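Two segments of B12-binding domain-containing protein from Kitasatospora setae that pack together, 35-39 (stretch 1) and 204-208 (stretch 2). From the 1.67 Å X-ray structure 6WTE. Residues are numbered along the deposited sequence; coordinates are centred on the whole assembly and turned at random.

Stretch 1 (35-39) EVEVL
Stretch 2, residues 204-208: PRKVD

An irregular segment can dock against a β-strand without becoming a strand itself, provided that one backbone hydrogen bond fixes the register and side chains secure the flanks. The packing of residues 204-208 against residues 35-39 in this B12-binding domain-containing protein illustrates the principle, burying 336 Å² over both sides, most of it on Arg205 and Val38.

Stretch 1 is extended throughout, with phi from -92° to -124° and psi from 132° to 139° over Glu35 to Val38, and -115°/105° at Leu39. Stretch 2 forms neither helix nor strand. Pro204 (-59°/142°) leads into Arg205, whose positive phi (59°/30°) turns the chain before Lys206 (-134°/155°) and Val207 (-56°/128°) extend it again; Asp208 (-96°/90°) then caps the helix that follows. The two segments pass each other obliquely rather than running side by side as paired strands.

The register is set where Val38 and Arg205 lie with CA atoms 4.5 Å apart. Val38 N donates to Arg205 O at 2.7 Å, with an N-H...O angle of 155°. Two CA-H...O contacts reinforce this junction: Arg205 CA lies 3.2 Å from Val38 O, and Glu37 CA lies 3.6 Å from Arg205 O. Main-chain atoms thus fix the register without a regular ladder.

Arg205, the residue with most area covered, directs its CA-to-CB bond sideways and extends its side chain from chi1 m through t and t (-50°, -151°, 160°), with chi4 at 147°. This reach brings NH1 to 3.6 Å from Glu37 OE2, a salt bridge at the guanidinium edge, near its plane. Glu37 answers with chi1 m, chi2 t and chi3 -33°; its buried carboxylate gains both this opposite charge and hydrogen bonds elsewhere in the structure.

Val38 supplies the apolar part of the contact. Its chi1 is t (175°), matching the t rotamer of Val207 (also 175°), and Val38 CG1 meets Val207 CG2 at 4.1 Å. Val38 CB also rests 3.9 Å from Lys206 CA. Compact branched side chains suit these buried positions, filling space close to the backbone and adding no polar group that would need a partner.

Lys206 starts with its CA-to-CB bond away from the strand, yet the m, m, t, m sequence (-60°, -67°, 180°, -64°) folds the chain back. Its NZ donates to Val36 O at 2.8 Å and, weakly, to Arg205 O at 3.4 Å. A long, flexible amine can therefore serve a strand carbonyl that the irregular backbone leaves to a side chain.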

# COMPACT_ATOMS: atom_id res chain seq x y z
N GLU A 35 3.76 22.89 15.96
CA GLU A 35 4.57 23.24 14.81
C GLU A 35 5.11 21.95 14.21
O GLU A 35 5.61 21.09 14.95
CB GLU A 35 5.71 24.17 15.21
CG GLU A 35 6.59 24.62 14.06
CD GLU A 35 7.76 25.47 14.52
OE1 GLU A 35 8.00 25.54 15.75
OE2 GLU A 35 8.44 26.07 13.66
N VAL A 36 4.99 21.79 12.90
CA VAL A 36 5.37 20.56 12.22
C VAL A 36 6.40 20.88 11.15
O VAL A 36 6.20 21.78 10.34
CB VAL A 36 4.17 19.84 11.59
CG1 VAL A 36 4.62 18.52 11.01
CG2 VAL A 36 3.08 19.64 12.62
N GLU A 37 7.49 20.12 11.14
CA GLU A 37 8.46 20.16 10.06
C GLU A 37 8.63 18.76 9.49
O GLU A 37 8.66 17.77 10.23
CB GLU A 37 9.79 20.73 10.54
CG GLU A 37 9.66 22.19 10.94
CD GLU A 37 10.97 22.83 11.35
OE1 GLU A 37 11.83 22.14 11.92
OE2 GLU A 37 11.12 24.03 11.09
N VAL A 38 8.72 18.68 8.16
CA VAL A 38 8.87 17.42 7.43
C VAL A 38 10.28 17.37 6.86
O VAL A 38 10.75 18.34 6.26
CB VAL A 38 7.84 17.29 6.30
CG1 VAL A 38 8.10 16.02 5.48
CG2 VAL A 38 6.43 17.28 6.87
N LEU A 39 10.94 16.24 7.05
CA LEU A 39 12.24 16.00 6.44
C LEU A 39 12.04 14.84 5.47
O LEU A 39 11.86 13.70 5.89
CB LEU A 39 13.28 15.69 7.52
CG LEU A 39 14.72 16.08 7.29
CD1 LEU A 39 14.81 17.57 6.95
CD2 LEU A 39 15.51 15.78 8.57
N PRO A 204 9.25 24.86 2.20
CA PRO A 204 10.31 24.12 2.91
C PRO A 204 9.75 23.37 4.11
O PRO A 204 8.85 23.84 4.80
CB PRO A 204 11.29 25.22 3.34
CG PRO A 204 11.04 26.34 2.36
CD PRO A 204 9.58 26.29 2.06
N ARG A 205 10.29 22.17 4.33
CA ARG A 205 9.95 21.33 5.49
C ARG A 205 8.46 20.99 5.54
O ARG A 205 7.89 20.79 6.61
CB ARG A 205 10.41 21.98 6.79
CG ARG A 205 11.86 22.43 6.71
CD ARG A 205 12.54 22.42 8.06
NE ARG A 205 13.99 22.38 7.91
CZ ARG A 205 14.85 22.96 8.75
NH1 ARG A 205 14.41 23.64 9.80
NH2 ARG A 205 16.15 22.86 8.54
N LYS A 206 7.83 20.92 4.37
CA LYS A 206 6.53 20.31 4.18
C LYS A 206 6.62 19.42 2.96
O LYS A 206 7.48 19.62 2.09
CB LYS A 206 5.42 21.36 3.99
CG LYS A 206 5.23 22.33 5.14
CD LYS A 206 4.71 21.60 6.37
CE LYS A 206 4.53 22.55 7.53
NZ LYS A 206 5.82 23.14 7.97
N VAL A 207 5.75 18.40 2.89
CA VAL A 207 5.73 17.54 1.71
C VAL A 207 5.53 18.41 0.47
O VAL A 207 4.61 19.24 0.42
CB VAL A 207 4.65 16.46 1.83
CG1 VAL A 207 4.56 15.67 0.55
CG2 VAL A 207 4.94 15.51 2.99
N ASP A 208 6.40 18.23 -0.52
CA ASP A 208 6.39 19.03 -1.75
C ASP A 208 5.61 18.26 -2.81
O ASP A 208 6.18 17.50 -3.59
CB ASP A 208 7.81 19.34 -2.21
CG ASP A 208 7.85 20.41 -3.29
OD1 ASP A 208 6.82 20.65 -3.95
OD2 ASP A 208 8.93 21.02 -3.47